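Local structure of Lin2634 protein (Listeria innocua, 3MZO) at residues V160-R174 with E200-A212. The protein is a calcium-binding, all-helical HD-domain protein of the YfbR-like family and probably acts as a metal-dependent phosphohydrolase, perhaps on nucleotides. Numbering follows the deposited sequence. Where two conformers were deposited one is given.
Sequences VEIYSEALATIYEYR and ELPQLTTEITTKA
The C-terminal helix 201-211 packs on helix 158-172 of this all-helical HD-domain fold, and I208 is the knob of the pairing, set among S164, L167, A168 and Y171. The axes of segments 160-172 and 201-211 run in the same general direction, cross at -36° and approach to 9.8 Å, and the contact buries 627 Å². I208 points two branches into the hole: CG2 lies 3.9 Å from L167 CG, whereas CD1, at the end of the other branch, reaches S164 CA. Toward the N-terminal ends, L201 CD2 stands 3.7 Å from the centroid of the Y163 ring and 10° off its normal, a CH-pi contact over the centre of one face. The hydroxyl of the same ring, Y163 OH, donates to T205 OG1 at 2.9 Å, with the acceptor near the ring plane. With CG anti to the backbone N (chi1 176°), Y163 projects across to helix 201-211. T205 OG1 in turn donates to L201 O at 2.6 Å, from above the carbonyl plane, while T205 CG2 packs on L167 CD2. V160 CG1 meets L204 CD2 at 3.6 Å. At the C-terminal end Y171 OH and T209 OG1 are hydrogen-bonded at 2.5 Å, unusually short, so the exact geometry is doubtful; A212 CB rests 3.6 Å from Y171 CG. Behind the pair, Y163 touches L143 and S146 of helix 129-151, and T205 touches L191 of helix 177-191. The buried T205 hydroxyl thus both accepts and donates, and this relay from Y163 to L201 O, with the L201 methyl on the ring, probably fixes the placement of the terminal helix, away from the calcium sites; the Y171-T209 pair is a less certain second polar link.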
# COMPACT_ATOMS: atom_id res chain seq x y z
N VAL B 160 11.10 -19.51 -11.94
CA VAL B 160 12.09 -20.53 -12.32
C VAL B 160 12.55 -20.30 -13.74
O VAL B 160 13.75 -20.46 -14.06
CB VAL B 160 11.49 -21.95 -12.21
CG1 VAL B 160 12.30 -22.96 -13.05
CG2 VAL B 160 11.42 -22.36 -10.73
N GLU B 161 11.63 -19.90 -14.60
CA GLU B 161 11.95 -19.62 -16.00
C GLU B 161 12.85 -18.40 -16.15
O GLU B 161 13.78 -18.41 -16.97
CB GLU B 161 10.67 -19.42 -16.83
CG GLU B 161 9.83 -20.69 -16.99
CD GLU B 161 8.37 -20.39 -17.41
OE1 GLU B 161 8.10 -19.29 -17.96
OE2 GLU B 161 7.49 -21.26 -17.17
N ILE B 162 12.59 -17.36 -15.37
CA ILE B 162 13.43 -16.16 -15.37
C ILE B 162 14.87 -16.49 -14.89
O ILE B 162 15.85 -16.07 -15.47
CB ILE B 162 12.80 -15.05 -14.47
CG1 ILE B 162 11.48 -14.53 -15.08
CG2 ILE B 162 13.78 -13.87 -14.26
CD1 ILE B 162 10.54 -13.80 -14.11
N TYR B 163 14.95 -17.23 -13.79
CA TYR B 163 16.21 -17.63 -13.22
C TYR B 163 17.03 -18.42 -14.25
O TYR B 163 18.23 -18.16 -14.48
CB TYR B 163 15.94 -18.47 -11.96
CG TYR B 163 17.18 -19.04 -11.30
CD1 TYR B 163 17.68 -20.29 -11.69
CD2 TYR B 163 17.85 -18.33 -10.32
CE1 TYR B 163 18.81 -20.83 -11.08
CE2 TYR B 163 18.99 -18.86 -9.70
CZ TYR B 163 19.47 -20.10 -10.10
OH TYR B 163 20.59 -20.62 -9.50
N SER B 164 16.36 -19.36 -14.91
CA SER B 164 17.01 -20.21 -15.90
C SER B 164 17.57 -19.39 -17.06
O SER B 164 18.73 -19.59 -17.48
CB SER B 164 16.02 -21.26 -16.38
OG SER B 164 15.61 -22.06 -15.29
N GLU B 165 16.77 -18.46 -17.55
CA GLU B 165 17.18 -17.60 -18.66
C GLU B 165 18.33 -16.72 -18.26
O GLU B 165 19.28 -16.56 -19.03
CB GLU B 165 16.01 -16.73 -19.14
CG GLU B 165 16.31 -15.82 -20.36
CD GLU B 165 17.12 -14.51 -20.04
OE1 GLU B 165 16.98 -13.91 -18.94
OE2 GLU B 165 17.89 -14.07 -20.93
N ALA B 166 18.25 -16.14 -17.06
CA ALA B 166 19.27 -15.25 -16.56
C ALA B 166 20.60 -16.00 -16.40
O ALA B 166 21.61 -15.57 -16.94
CB ALA B 166 18.81 -14.56 -15.24
N LEU B 167 20.59 -17.15 -15.73
CA LEU B 167 21.82 -17.92 -15.60
C LEU B 167 22.39 -18.39 -16.96
O LEU B 167 23.58 -18.23 -17.23
CB LEU B 167 21.62 -19.11 -14.64
CG LEU B 167 22.90 -19.82 -14.16
CD1 LEU B 167 23.97 -18.87 -13.49
CD2 LEU B 167 22.48 -20.94 -13.22
N ALA B 168 21.53 -18.92 -17.82
CA ALA B 168 21.93 -19.29 -19.18
C ALA B 168 22.68 -18.14 -19.85
O ALA B 168 23.77 -18.33 -20.37
CB ALA B 168 20.71 -19.68 -20.01
N THR B 169 22.11 -16.95 -19.82
CA THR B 169 22.75 -15.78 -20.41
C THR B 169 24.09 -15.43 -19.74
O THR B 169 25.08 -15.23 -20.43
CB THR B 169 21.80 -14.59 -20.38
OG1 THR B 169 20.59 -14.98 -21.01
CG2 THR B 169 22.36 -13.38 -21.12
N ILE B 170 24.14 -15.38 -18.41
CA ILE B 170 25.40 -15.16 -17.71
C ILE B 170 26.50 -16.14 -18.21
O ILE B 170 27.67 -15.74 -18.40
CB ILE B 170 25.21 -15.25 -16.16
CG1 ILE B 170 24.38 -14.07 -15.66
CG2 ILE B 170 26.54 -15.27 -15.43
CD1 ILE B 170 23.87 -14.21 -14.25
N TYR B 171 26.13 -17.40 -18.45
CA TYR B 171 27.10 -18.39 -18.94
C TYR B 171 27.68 -18.08 -20.29
O TYR B 171 28.78 -18.52 -20.57
CB TYR B 171 26.49 -19.78 -19.05
CG TYR B 171 26.80 -20.61 -17.86
CD1 TYR B 171 28.07 -21.16 -17.69
CD2 TYR B 171 25.83 -20.83 -16.90
CE1 TYR B 171 28.37 -21.92 -16.57
CE2 TYR B 171 26.11 -21.59 -15.78
CZ TYR B 171 27.38 -22.13 -15.62
OH TYR B 171 27.62 -22.90 -14.50
N GLU B 172 26.94 -17.36 -21.13
CA GLU B 172 27.41 -16.93 -22.45
C GLU B 172 28.63 -16.03 -22.32
O GLU B 172 29.40 -15.86 -23.26
CB GLU B 172 26.34 -16.12 -23.21
CG GLU B 172 25.10 -16.89 -23.67
CD GLU B 172 24.13 -16.00 -24.45
OE1 GLU B 172 24.54 -14.94 -24.98
OE2 GLU B 172 22.95 -16.36 -24.53
N TYR B 173 28.79 -15.42 -21.14
CA TYR B 173 29.88 -14.44 -20.93
C TYR B 173 31.02 -15.01 -20.05
O TYR B 173 31.82 -14.25 -19.46
CB TYR B 173 29.29 -13.17 -20.30
CG TYR B 173 28.33 -12.36 -21.18
CD1 TYR B 173 26.97 -12.66 -21.25
CD2 TYR B 173 28.78 -11.25 -21.88
CE1 TYR B 173 26.10 -11.89 -22.04
CE2 TYR B 173 27.92 -10.48 -22.65
CZ TYR B 173 26.58 -10.80 -22.72
OH TYR B 173 25.78 -10.01 -23.52
N ARG B 174 31.12 -16.33 -19.99
CA ARG B 174 32.08 -17.00 -19.09
C ARG B 174 33.56 -16.75 -19.42
O ARG B 174 34.42 -17.11 -18.63
CB ARG B 174 31.81 -18.51 -19.03
CG ARG B 174 32.04 -19.26 -20.34
CD ARG B 174 31.84 -20.77 -20.19
NE ARG B 174 30.45 -21.16 -20.34
CZ ARG B 174 29.86 -21.35 -21.52
NH1 ARG B 174 30.57 -21.21 -22.64
NH2 ARG B 174 28.58 -21.68 -21.57
N GLU B 200 13.99 -26.56 -6.39
CA GLU B 200 14.62 -27.30 -7.49
C GLU B 200 15.87 -26.58 -8.03
O GLU B 200 16.46 -27.04 -9.02
CB GLU B 200 13.61 -27.55 -8.61
CG GLU B 200 13.16 -26.30 -9.36
CD GLU B 200 11.74 -26.43 -9.91
OE1 GLU B 200 11.43 -27.46 -10.54
OE2 GLU B 200 10.93 -25.49 -9.71
N LEU B 201 16.29 -25.50 -7.35
CA LEU B 201 17.41 -24.69 -7.84
C LEU B 201 18.71 -25.47 -7.99
O LEU B 201 19.38 -25.34 -9.02
CB LEU B 201 17.63 -23.42 -6.98
CG LEU B 201 16.49 -22.36 -7.04
CD1 LEU B 201 16.68 -21.26 -6.03
CD2 LEU B 201 16.36 -21.77 -8.44
N PRO B 202 19.06 -26.31 -6.98
CA PRO B 202 20.28 -27.12 -7.13
C PRO B 202 20.33 -27.91 -8.44
O PRO B 202 21.29 -27.78 -9.21
CB PRO B 202 20.21 -28.07 -5.92
CG PRO B 202 19.43 -27.28 -4.87
CD PRO B 202 18.41 -26.51 -5.67
N GLN B 203 19.29 -28.69 -8.70
CA GLN B 203 19.24 -29.53 -9.90
C GLN B 203 19.25 -28.66 -11.15
O GLN B 203 20.04 -28.88 -12.07
CB GLN B 203 17.99 -30.42 -9.89
CG GLN B 203 17.80 -31.19 -11.19
CD GLN B 203 16.73 -32.25 -11.09
OE1 GLN B 203 16.53 -32.84 -10.04
NE2 GLN B 203 16.05 -32.51 -12.20
N LEU B 204 18.34 -27.69 -11.17
CA LEU B 204 18.19 -26.77 -12.31
C LEU B 204 19.49 -26.05 -12.67
O LEU B 204 19.82 -25.88 -13.86
CB LEU B 204 17.09 -25.76 -11.97
CG LEU B 204 16.72 -24.71 -13.02
CD1 LEU B 204 16.20 -25.35 -14.32
CD2 LEU B 204 15.70 -23.76 -12.38
N THR B 205 20.23 -25.65 -11.63
CA THR B 205 21.51 -24.96 -11.81
C THR B 205 22.57 -25.90 -12.41
O THR B 205 23.32 -25.51 -13.32
CB THR B 205 22.03 -24.31 -10.47
OG1 THR B 205 21.00 -23.51 -9.87
CG2 THR B 205 23.26 -23.43 -10.72
N THR B 206 22.61 -27.15 -11.93
CA THR B 206 23.45 -28.18 -12.55
C THR B 206 23.08 -28.33 -14.03
O THR B 206 23.96 -28.29 -14.90
CB THR B 206 23.29 -29.55 -11.83
OG1 THR B 206 23.95 -29.49 -10.56
CG2 THR B 206 23.87 -30.71 -12.66
N GLU B 207 21.79 -28.48 -14.31
CA GLU B 207 21.29 -28.61 -15.69
C GLU B 207 21.71 -27.48 -16.60
O GLU B 207 22.21 -27.72 -17.71
CB GLU B 207 19.77 -28.71 -15.70
CG GLU B 207 19.27 -30.11 -15.35
CD GLU B 207 17.77 -30.17 -15.10
OE1 GLU B 207 17.07 -29.14 -15.26
OE2 GLU B 207 17.29 -31.26 -14.74
N ILE B 208 21.52 -26.24 -16.13
CA ILE B 208 21.91 -25.06 -16.88
C ILE B 208 23.42 -25.05 -17.15
O ILE B 208 23.85 -24.72 -18.26
CB ILE B 208 21.44 -23.75 -16.16
CG1 ILE B 208 19.91 -23.68 -16.13
CG2 ILE B 208 22.01 -22.50 -16.84
CD1 ILE B 208 19.37 -22.89 -14.99
N THR B 209 24.22 -25.44 -16.14
CA THR B 209 25.70 -25.52 -16.30
C THR B 209 26.15 -26.64 -17.26
O THR B 209 27.13 -26.47 -17.99
CB THR B 209 26.41 -25.78 -14.94
OG1 THR B 209 26.01 -24.79 -13.99
CG2 THR B 209 27.94 -25.79 -15.11
N THR B 210 25.45 -27.79 -17.20
CA THR B 210 25.68 -28.93 -18.12
C THR B 210 25.33 -28.52 -19.55
O THR B 210 26.14 -28.71 -20.47
CB THR B 210 24.80 -30.18 -17.76
OG1 THR B 210 25.03 -30.58 -16.40
CG2 THR B 210 25.09 -31.36 -18.69
N LYS B 211 24.11 -27.97 -19.71
CA LYS B 211 23.64 -27.39 -20.97
C LYS B 211 24.66 -26.37 -21.50
O LYS B 211 24.98 -26.38 -22.70
CB LYS B 211 22.25 -26.74 -20.81
N ALA B 212 25.17 -25.51 -20.60
CA ALA B 212 26.23 -24.55 -20.91
C ALA B 212 27.58 -25.06 -20.41
O ALA B 212 28.21 -25.90 -21.03
CB ALA B 212 25.91 -23.19 -20.27